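Local coordinates for protein NF-kappa-B inhibitor beta (Mus musculus, PDB 1OY3) that inhibits NF-kappa-B by forming a complex with it and trapping it in the cytoplasm, at residues D10-L15 with D26-F31; A48-A53 with V73-G78; S206-L211 with P238-L243. One frame throughout, in Å; residues are numbered along the deposited sequence.

Contact 1. Residues D10-L15 with D26-F31; sequences DTALHL and DFLLGF
The first turn of helix 12-18 lies against the middle of helix 22-32, and the backbones come nearest at Leu-13 and Leu-28, whose CA atoms are 6.8 Å apart. Leu-28 reaches across with one branch. Its CG stands beside the backbone N (chi1 -78°), and Leu-28 CD2 is laid on the start of the partner helix, 3.2 Å from Ala-12 O and 3.9 Å from Ala-12 CB. Leu-28 CD2 also meets Leu-13 CD2 at 3.7 Å, the two leucines sliding past each other in opposite directions. This is the helix-turn-helix pair of an ankyrin repeat, here the first, and Thr-11 to His-14 spell Thr-Ala-Leu-His, a variant of the TPLH signature. Leu-29 crosses Leu-13 at about a right angle, with its CD1 3.6 Å from Leu-13 CD2, a methyl thus shared by two leucines of helix 22-32. The end of helix 12-18 that receives them is held by a capping box: Thr-11 OG1 accepts from Leu-13 N at 3.1 Å, while Thr-11 N donates to His-14 ND1 at 3.1 Å, approaching 35° out of the imidazole plane. His-14 NE2 in turn bonds to Gln-46 O of the next repeat.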
loop_
_atom_site.group_PDB
_atom_site.type_symbol
_atom_site.label_atom_id
_atom_site.label_comp_id
_atom_site.label_asym_id
_atom_site.label_seq_id
_atom_site.Cartn_x
_atom_site.Cartn_y
_atom_site.Cartn_z
ATOM N N ASP C 10 17.700 5.079 14.705
ATOM C CA ASP C 10 18.626 4.124 14.097
ATOM C C ASP C 10 19.772 3.717 15.032
ATOM O O ASP C 10 20.560 4.557 15.470
ATOM C CB ASP C 10 19.227 4.706 12.817
ATOM C CG ASP C 10 18.212 4.845 11.707
ATOM O OD1 ASP C 10 17.412 3.905 11.521
ATOM O OD2 ASP C 10 18.223 5.882 11.011
ATOM N N THR C 11 19.865 2.426 15.327
ATOM C CA THR C 11 20.923 1.929 16.195
ATOM C C THR C 11 22.194 1.745 15.371
ATOM O O THR C 11 22.232 2.085 14.189
ATOM C CB THR C 11 20.556 0.576 16.812
ATOM O OG1 THR C 11 20.655 -0.439 15.809
ATOM C CG2 THR C 11 19.136 0.608 17.360
ATOM N N ALA C 12 23.235 1.208 15.996
ATOM C CA ALA C 12 24.498 0.982 15.302
ATOM C C ALA C 12 24.274 0.031 14.121
ATOM O O ALA C 12 24.966 0.111 13.103
ATOM C CB ALA C 12 25.531 0.403 16.266
ATOM N N LEU C 13 23.303 -0.869 14.264
ATOM C CA LEU C 13 22.985 -1.803 13.193
ATOM C C LEU C 13 22.440 -1.054 11.986
ATOM O O LEU C 13 22.994 -1.164 10.893
ATOM C CB LEU C 13 21.952 -2.830 13.641
ATOM C CG LEU C 13 22.429 -4.255 13.905
ATOM C CD1 LEU C 13 21.228 -5.174 13.846
ATOM C CD2 LEU C 13 23.457 -4.685 12.865
ATOM N N HIS C 14 21.363 -0.290 12.187
ATOM C CA HIS C 14 20.751 0.468 11.092
ATOM C C HIS C 14 21.803 1.260 10.341
ATOM O O HIS C 14 21.814 1.295 9.110
ATOM C CB HIS C 14 19.687 1.456 11.598
ATOM C CG HIS C 14 18.478 0.808 12.199
ATOM N ND1 HIS C 14 18.420 0.417 13.518
ATOM C CD2 HIS C 14 17.275 0.489 11.659
ATOM C CE1 HIS C 14 17.236 -0.111 13.768
ATOM N NE2 HIS C 14 16.521 -0.080 12.656
ATOM N N LEU C 15 22.692 1.898 11.091
ATOM C CA LEU C 15 23.736 2.709 10.484
ATOM C C LEU C 15 24.785 1.871 9.768
ATOM O O LEU C 15 25.420 2.348 8.834
ATOM C CB LEU C 15 24.397 3.598 11.542
ATOM C CG LEU C 15 23.468 4.604 12.226
ATOM C CD1 LEU C 15 24.219 5.332 13.328
ATOM C CD2 LEU C 15 22.932 5.582 11.203
ATOM N N ASP C 26 29.603 -7.028 10.335
ATOM C CA ASP C 26 30.055 -8.328 10.832
ATOM C C ASP C 26 30.352 -8.261 12.321
ATOM O O ASP C 26 29.979 -9.158 13.087
ATOM C CB ASP C 26 31.304 -8.783 10.071
ATOM C CG ASP C 26 30.998 -9.194 8.641
ATOM O OD1 ASP C 26 31.949 -9.527 7.901
ATOM O OD2 ASP C 26 29.809 -9.189 8.254
ATOM N N PHE C 27 31.021 -7.187 12.731
ATOM C CA PHE C 27 31.353 -6.992 14.136
ATOM C C PHE C 27 30.070 -6.991 14.967
ATOM O O PHE C 27 29.898 -7.819 15.862
ATOM C CB PHE C 27 32.091 -5.664 14.316
ATOM C CG PHE C 27 32.392 -5.323 15.745
ATOM C CD1 PHE C 27 33.301 -6.077 16.479
ATOM C CD2 PHE C 27 31.772 -4.239 16.358
ATOM C CE1 PHE C 27 33.589 -5.754 17.804
ATOM C CE2 PHE C 27 32.053 -3.909 17.680
ATOM C CZ PHE C 27 32.963 -4.667 18.405
ATOM N N LEU C 28 29.170 -6.060 14.659
ATOM C CA LEU C 28 27.906 -5.950 15.382
ATOM C C LEU C 28 27.211 -7.300 15.478
ATOM O O LEU C 28 26.903 -7.780 16.574
ATOM C CB LEU C 28 26.980 -4.944 14.695
ATOM C CG LEU C 28 27.217 -3.440 14.901
ATOM C CD1 LEU C 28 28.632 -3.080 14.567
ATOM C CD2 LEU C 28 26.268 -2.652 14.020
ATOM N N LEU C 29 26.972 -7.917 14.327
ATOM C CA LEU C 29 26.309 -9.214 14.288
ATOM C C LEU C 29 27.040 -10.239 15.140
ATOM O O LEU C 29 26.444 -11.214 15.597
ATOM C CB LEU C 29 26.197 -9.700 12.840
ATOM C CG LEU C 29 24.804 -9.566 12.215
ATOM C CD1 LEU C 29 24.177 -8.243 12.606
ATOM C CD2 LEU C 29 24.904 -9.699 10.705
ATOM N N GLY C 30 28.330 -10.006 15.361
ATOM C CA GLY C 30 29.116 -10.920 16.166
ATOM C C GLY C 30 28.489 -11.161 17.525
ATOM O O GLY C 30 28.655 -12.225 18.116
ATOM N N PHE C 31 27.758 -10.168 18.017
ATOM C CA PHE C 31 27.102 -10.274 19.312
ATOM C C PHE C 31 25.594 -10.362 19.118
ATOM O O PHE C 31 24.937 -11.265 19.635
ATOM C CB PHE C 31 27.436 -9.047 20.165
ATOM C CG PHE C 31 28.909 -8.785 20.295
ATOM C CD1 PHE C 31 29.717 -9.632 21.048
ATOM C CD2 PHE C 31 29.494 -7.704 19.639
ATOM C CE1 PHE C 31 31.092 -9.409 21.145
ATOM C CE2 PHE C 31 30.864 -7.470 19.727
ATOM C CZ PHE C 31 31.667 -8.324 20.481
#

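Contact 2. Residues A48-A53 with V73-G78; sequences ALHLAA and VAERGG
His-50 lays one face of its imidazole ring under Glu-75 CB, a CH-pi contact in which the CB sits 4.2 Å from the ring centroid and 13° off the ring normal. The histidine belongs to the Thr-Ala-Leu-His signature at the start of the second ankyrin repeat, and residues 73-78 belong to the loop between helices 58-66 and 81-85, which makes a type I beta turn from Glu-75 to Gly-78. With CG beside the backbone N (chi1 -74°), the ring projects from helix 48-55 toward this loop. At its edge, close to the ring plane, His-50 NE2 makes a weak, bent hydrogen bond to Val-73 O, 3.1 Å long and 128° at the hydrogen. A second weak bond joins NE2 to His-79 O, whereas ND1 accepts from Thr-47 N, so both nitrogens of this buried ring have backbone partners. Val-73 adds an apolar touch, its CG1 lying 4.0 Å from His-50 CE1. Beyond CG the Glu-75 chain bends and its end leads away from the ring. There OE1 accepts from His-79 N and, more weakly, Gly-77 N; Glu-75 OE2 lies 3.5 Å from Arg-76 NH1 but well out of the guanidinium plane, a salt bridge of charge alone.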
loop_
_atom_site.group_PDB
_atom_site.type_symbol
_atom_site.label_atom_id
_atom_site.label_comp_id
_atom_site.label_asym_id
_atom_site.label_seq_id
_atom_site.Cartn_x
_atom_site.Cartn_y
_atom_site.Cartn_z
ATOM N N ALA C 48 16.928 -3.421 10.654
ATOM C CA ALA C 48 18.113 -3.450 9.804
ATOM C C ALA C 48 17.803 -4.253 8.539
ATOM O O ALA C 48 18.300 -3.941 7.453
ATOM C CB ALA C 48 19.273 -4.084 10.554
ATOM N N LEU C 49 16.978 -5.290 8.689
ATOM C CA LEU C 49 16.602 -6.149 7.562
ATOM C C LEU C 49 15.888 -5.297 6.521
ATOM O O LEU C 49 16.210 -5.348 5.348
ATOM C CB LEU C 49 15.653 -7.270 8.020
ATOM C CG LEU C 49 15.806 -8.684 7.449
ATOM C CD1 LEU C 49 14.430 -9.352 7.331
ATOM C CD2 LEU C 49 16.487 -8.632 6.110
ATOM N N HIS C 50 14.904 -4.522 6.971
ATOM C CA HIS C 50 14.130 -3.646 6.091
ATOM C C HIS C 50 15.067 -2.759 5.284
ATOM O O HIS C 50 14.908 -2.585 4.074
ATOM C CB HIS C 50 13.204 -2.734 6.899
ATOM C CG HIS C 50 12.007 -3.417 7.481
ATOM N ND1 HIS C 50 11.692 -3.344 8.824
ATOM C CD2 HIS C 50 11.003 -4.111 6.898
ATOM C CE1 HIS C 50 10.545 -3.961 9.041
ATOM N NE2 HIS C 50 10.105 -4.436 7.888
ATOM N N LEU C 51 16.037 -2.174 5.971
ATOM C CA LEU C 51 16.988 -1.299 5.304
ATOM C C LEU C 51 17.775 -2.048 4.236
ATOM O O LEU C 51 17.951 -1.551 3.133
ATOM C CB LEU C 51 17.946 -0.689 6.337
ATOM C CG LEU C 51 17.236 0.265 7.299
ATOM C CD1 LEU C 51 18.191 0.727 8.403
ATOM C CD2 LEU C 51 16.688 1.442 6.511
ATOM N N ALA C 52 18.240 -3.245 4.576
ATOM C CA ALA C 52 19.023 -4.061 3.662
ATOM C C ALA C 52 18.182 -4.416 2.431
ATOM O O ALA C 52 18.685 -4.411 1.300
ATOM C CB ALA C 52 19.489 -5.339 4.376
ATOM N N ALA C 53 16.905 -4.709 2.661
ATOM C CA ALA C 53 15.993 -5.060 1.574
ATOM C C ALA C 53 15.786 -3.894 0.607
ATOM O O ALA C 53 15.801 -4.071 -0.612
ATOM C CB ALA C 53 14.651 -5.507 2.138
ATOM N N VAL C 73 8.444 -8.776 10.793
ATOM C CA VAL C 73 8.349 -7.440 11.367
ATOM C C VAL C 73 7.923 -6.492 10.258
ATOM O O VAL C 73 8.362 -6.627 9.122
ATOM C CB VAL C 73 9.709 -6.980 11.963
ATOM C CG1 VAL C 73 9.572 -5.588 12.573
ATOM C CG2 VAL C 73 10.175 -7.983 13.028
ATOM N N ALA C 74 7.051 -5.546 10.583
ATOM C CA ALA C 74 6.567 -4.592 9.594
ATOM C C ALA C 74 6.926 -3.159 9.955
ATOM O O ALA C 74 6.884 -2.776 11.119
ATOM C CB ALA C 74 5.059 -4.713 9.463
ATOM N N GLU C 75 7.285 -2.368 8.954
ATOM C CA GLU C 75 7.596 -0.972 9.199
ATOM C C GLU C 75 6.304 -0.161 9.198
ATOM O O GLU C 75 5.215 -0.737 9.263
ATOM C CB GLU C 75 8.592 -0.458 8.154
ATOM C CG GLU C 75 8.316 -0.871 6.731
ATOM C CD GLU C 75 7.246 -0.027 6.078
ATOM O OE1 GLU C 75 6.051 -0.361 6.190
ATOM O OE2 GLU C 75 7.615 0.985 5.463
ATOM N N ARG C 76 6.427 1.162 9.107
ATOM C CA ARG C 76 5.289 2.080 9.145
ATOM C C ARG C 76 4.103 1.768 8.241
ATOM O O ARG C 76 2.961 1.976 8.646
ATOM C CB ARG C 76 5.753 3.505 8.856
ATOM C CG ARG C 76 6.313 3.708 7.461
ATOM C CD ARG C 76 6.707 5.166 7.241
ATOM N NE ARG C 76 7.703 5.321 6.181
ATOM C CZ ARG C 76 8.825 4.606 6.107
ATOM N NH1 ARG C 76 9.092 3.686 7.026
ATOM N NH2 ARG C 76 9.683 4.813 5.121
ATOM N N GLY C 77 4.371 1.305 7.020
ATOM C CA GLY C 77 3.296 0.983 6.092
ATOM C C GLY C 77 2.821 -0.462 6.162
ATOM O O GLY C 77 2.013 -0.903 5.335
ATOM N N GLY C 78 3.321 -1.195 7.156
ATOM C CA GLY C 78 2.963 -2.588 7.329
ATOM C C GLY C 78 3.760 -3.480 6.387
ATOM O O GLY C 78 3.383 -4.632 6.136
#

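Contact 3. Residues S206-L211 with P238-L243; sequences SVLELL and PILARL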
loop_
_atom_site.group_PDB
_atom_site.type_symbol
_atom_site.label_atom_id
_atom_site.label_comp_id
_atom_site.label_asym_id
_atom_site.label_seq_id
_atom_site.Cartn_x
_atom_site.Cartn_y
_atom_site.Cartn_z
ATOM N N SER C 206 2.604 -9.637 -19.862
ATOM C CA SER C 206 3.490 -10.756 -19.546
ATOM C C SER C 206 3.236 -11.274 -18.128
ATOM O O SER C 206 3.335 -12.472 -17.863
ATOM C CB SER C 206 4.953 -10.334 -19.693
ATOM O OG SER C 206 5.380 -9.587 -18.569
ATOM N N VAL C 207 2.906 -10.360 -17.220
ATOM C CA VAL C 207 2.609 -10.722 -15.843
ATOM C C VAL C 207 1.248 -11.408 -15.842
ATOM O O VAL C 207 1.040 -12.410 -15.152
ATOM C CB VAL C 207 2.584 -9.460 -14.930
ATOM C CG1 VAL C 207 1.997 -9.798 -13.557
ATOM C CG2 VAL C 207 3.995 -8.922 -14.773
ATOM N N LEU C 208 0.322 -10.867 -16.625
ATOM C CA LEU C 208 -1.018 -11.443 -16.724
ATOM C C LEU C 208 -0.889 -12.891 -17.187
ATOM O O LEU C 208 -1.550 -13.797 -16.656
ATOM C CB LEU C 208 -1.858 -10.650 -17.728
ATOM C CG LEU C 208 -3.259 -11.172 -18.053
ATOM C CD1 LEU C 208 -4.107 -11.208 -16.783
ATOM C CD2 LEU C 208 -3.901 -10.273 -19.108
ATOM N N GLU C 209 -0.019 -13.109 -18.166
ATOM C CA GLU C 209 0.196 -14.453 -18.698
ATOM C C GLU C 209 0.825 -15.380 -17.674
ATOM O O GLU C 209 0.377 -16.519 -17.513
ATOM C CB GLU C 209 1.066 -14.414 -19.952
ATOM C CG GLU C 209 1.395 -15.803 -20.489
ATOM C CD GLU C 209 1.836 -15.780 -21.935
ATOM O OE1 GLU C 209 2.846 -15.112 -22.244
ATOM O OE2 GLU C 209 1.161 -16.432 -22.766
ATOM N N LEU C 210 1.867 -14.907 -16.988
ATOM C CA LEU C 210 2.514 -15.734 -15.966
ATOM C C LEU C 210 1.441 -16.222 -15.008
ATOM O O LEU C 210 1.330 -17.417 -14.734
ATOM C CB LEU C 210 3.568 -14.935 -15.188
ATOM C CG LEU C 210 4.913 -14.693 -15.882
ATOM C CD1 LEU C 210 5.822 -13.845 -14.984
ATOM C CD2 LEU C 210 5.572 -16.037 -16.204
ATOM N N LEU C 211 0.642 -15.288 -14.505
ATOM C CA LEU C 211 -0.430 -15.635 -13.586
ATOM C C LEU C 211 -1.357 -16.667 -14.223
ATOM O O LEU C 211 -1.675 -17.696 -13.616
ATOM C CB LEU C 211 -1.231 -14.380 -13.217
ATOM C CG LEU C 211 -0.471 -13.378 -12.343
ATOM C CD1 LEU C 211 -1.239 -12.074 -12.231
ATOM C CD2 LEU C 211 -0.249 -14.006 -10.972
ATOM N N PRO C 238 -5.026 -4.242 -26.165
ATOM C CA PRO C 238 -5.790 -5.405 -26.638
ATOM C C PRO C 238 -5.217 -6.754 -26.220
ATOM O O PRO C 238 -5.953 -7.718 -26.042
ATOM C CB PRO C 238 -5.774 -5.238 -28.161
ATOM C CG PRO C 238 -5.510 -3.764 -28.362
ATOM C CD PRO C 238 -4.488 -3.481 -27.305
ATOM N N ILE C 239 -3.897 -6.810 -26.073
ATOM C CA ILE C 239 -3.217 -8.040 -25.697
ATOM C C ILE C 239 -3.851 -8.701 -24.483
ATOM O O ILE C 239 -4.120 -9.904 -24.491
ATOM C CB ILE C 239 -1.737 -7.780 -25.373
ATOM C CG1 ILE C 239 -1.095 -6.947 -26.485
ATOM C CG2 ILE C 239 -1.005 -9.105 -25.207
ATOM C CD1 ILE C 239 -1.156 -7.581 -27.854
ATOM N N LEU C 240 -4.086 -7.902 -23.448
ATOM C CA LEU C 240 -4.668 -8.379 -22.193
ATOM C C LEU C 240 -5.953 -9.172 -22.371
ATOM O O LEU C 240 -6.114 -10.235 -21.777
ATOM C CB LEU C 240 -4.913 -7.194 -21.258
ATOM C CG LEU C 240 -3.650 -6.415 -20.882
ATOM C CD1 LEU C 240 -4.029 -5.147 -20.137
ATOM C CD2 LEU C 240 -2.747 -7.290 -20.030
ATOM N N ALA C 241 -6.864 -8.651 -23.186
ATOM C CA ALA C 241 -8.129 -9.323 -23.441
ATOM C C ALA C 241 -7.870 -10.640 -24.182
ATOM O O ALA C 241 -8.425 -11.682 -23.832
ATOM C CB ALA C 241 -9.034 -8.424 -24.266
ATOM N N ARG C 242 -7.013 -10.582 -25.198
ATOM C CA ARG C 242 -6.664 -11.760 -25.987
ATOM C C ARG C 242 -6.202 -12.888 -25.071
ATOM O O ARG C 242 -6.724 -14.003 -25.136
ATOM C CB ARG C 242 -5.552 -11.419 -26.981
ATOM C CG ARG C 242 -5.887 -10.277 -27.939
ATOM C CD ARG C 242 -4.680 -9.904 -28.800
ATOM N NE ARG C 242 -4.938 -8.749 -29.656
ATOM C CZ ARG C 242 -4.000 -8.099 -30.340
ATOM N NH1 ARG C 242 -2.734 -8.486 -30.275
ATOM N NH2 ARG C 242 -4.327 -7.054 -31.088
ATOM N N LEU C 243 -5.226 -12.588 -24.215
ATOM C CA LEU C 243 -4.683 -13.566 -23.269
ATOM C C LEU C 243 -5.783 -14.230 -22.463
ATOM O O LEU C 243 -5.940 -15.452 -22.499
ATOM C CB LEU C 243 -3.698 -12.892 -22.308
ATOM C CG LEU C 243 -2.257 -12.680 -22.776
ATOM C CD1 LEU C 243 -2.238 -12.016 -24.138
ATOM C CD2 LEU C 243 -1.511 -11.834 -21.745
#
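Along residues 206-211, Leu-208 is the first whose side chain meets residues 238-243. Its CB points at the neighbouring helix, and CG stands anti to the backbone N (chi1 175°), which carries the CD2 methyl between two leucines of the partner. On one of them, Leu-208 CD2 meets Leu-240 CD2 at 3.3 Å, tighter than usual for two methyl carbons. Leu-208 CD2 also lies 3.5 Å from the backbone oxygen Leu-240 O. On the other, Leu-208 CD2 is 3.9 Å from Leu-243 CD2. The two side chains of helix 238-246 cross that of Leu-208 obliquely, and each has its CG beside its own backbone N. Leu-240 starts out along the side of its helix and turns its end inward, whereas Leu-243 has its CB directed at the other helix.

Glu-209 follows at the margin of the contact and takes part through its aliphatic base: its CB is 4.1 Å from Leu-243 CD2, while the chain beyond CG runs on extended. The backbones are nearest here, with the CA atoms of Glu-209 and Leu-243 6.7 Å apart. Further along, Leu-211 packs instead on Pro-195 and Leu-196 of helix 195-201; Leu-196 also touches Leu-208 and so backs the residue that touches both leucines.

The two segments run nearly parallel, their axes 12° apart in direction and 9.9 Å apart at closest approach. Such side-by-side stacking of equivalent second helices from successive repeats, here the fifth and sixth, is the hallmark of the ankyrin solenoid.

In the fold
From the N terminus, contact 1 closes the shortest loop, bringing helix 22-32 back onto helix 12-18 within the first repeat. Contact 2 opens only after that and spans helix 58-66, tying the start of the second repeat to the loop entering the third. The two neither nest nor cross, yet they touch: His-14 and Leu-13 of contact 1 pack on Leu-51 and Ala-48 of contact 2, joining the first helices of successive repeats. Contact 3 follows in series on the opposite side of the chain's centre, its centre about 32 Å from that of contact 2 and 45 Å from that of contact 1, linking the last two repeats.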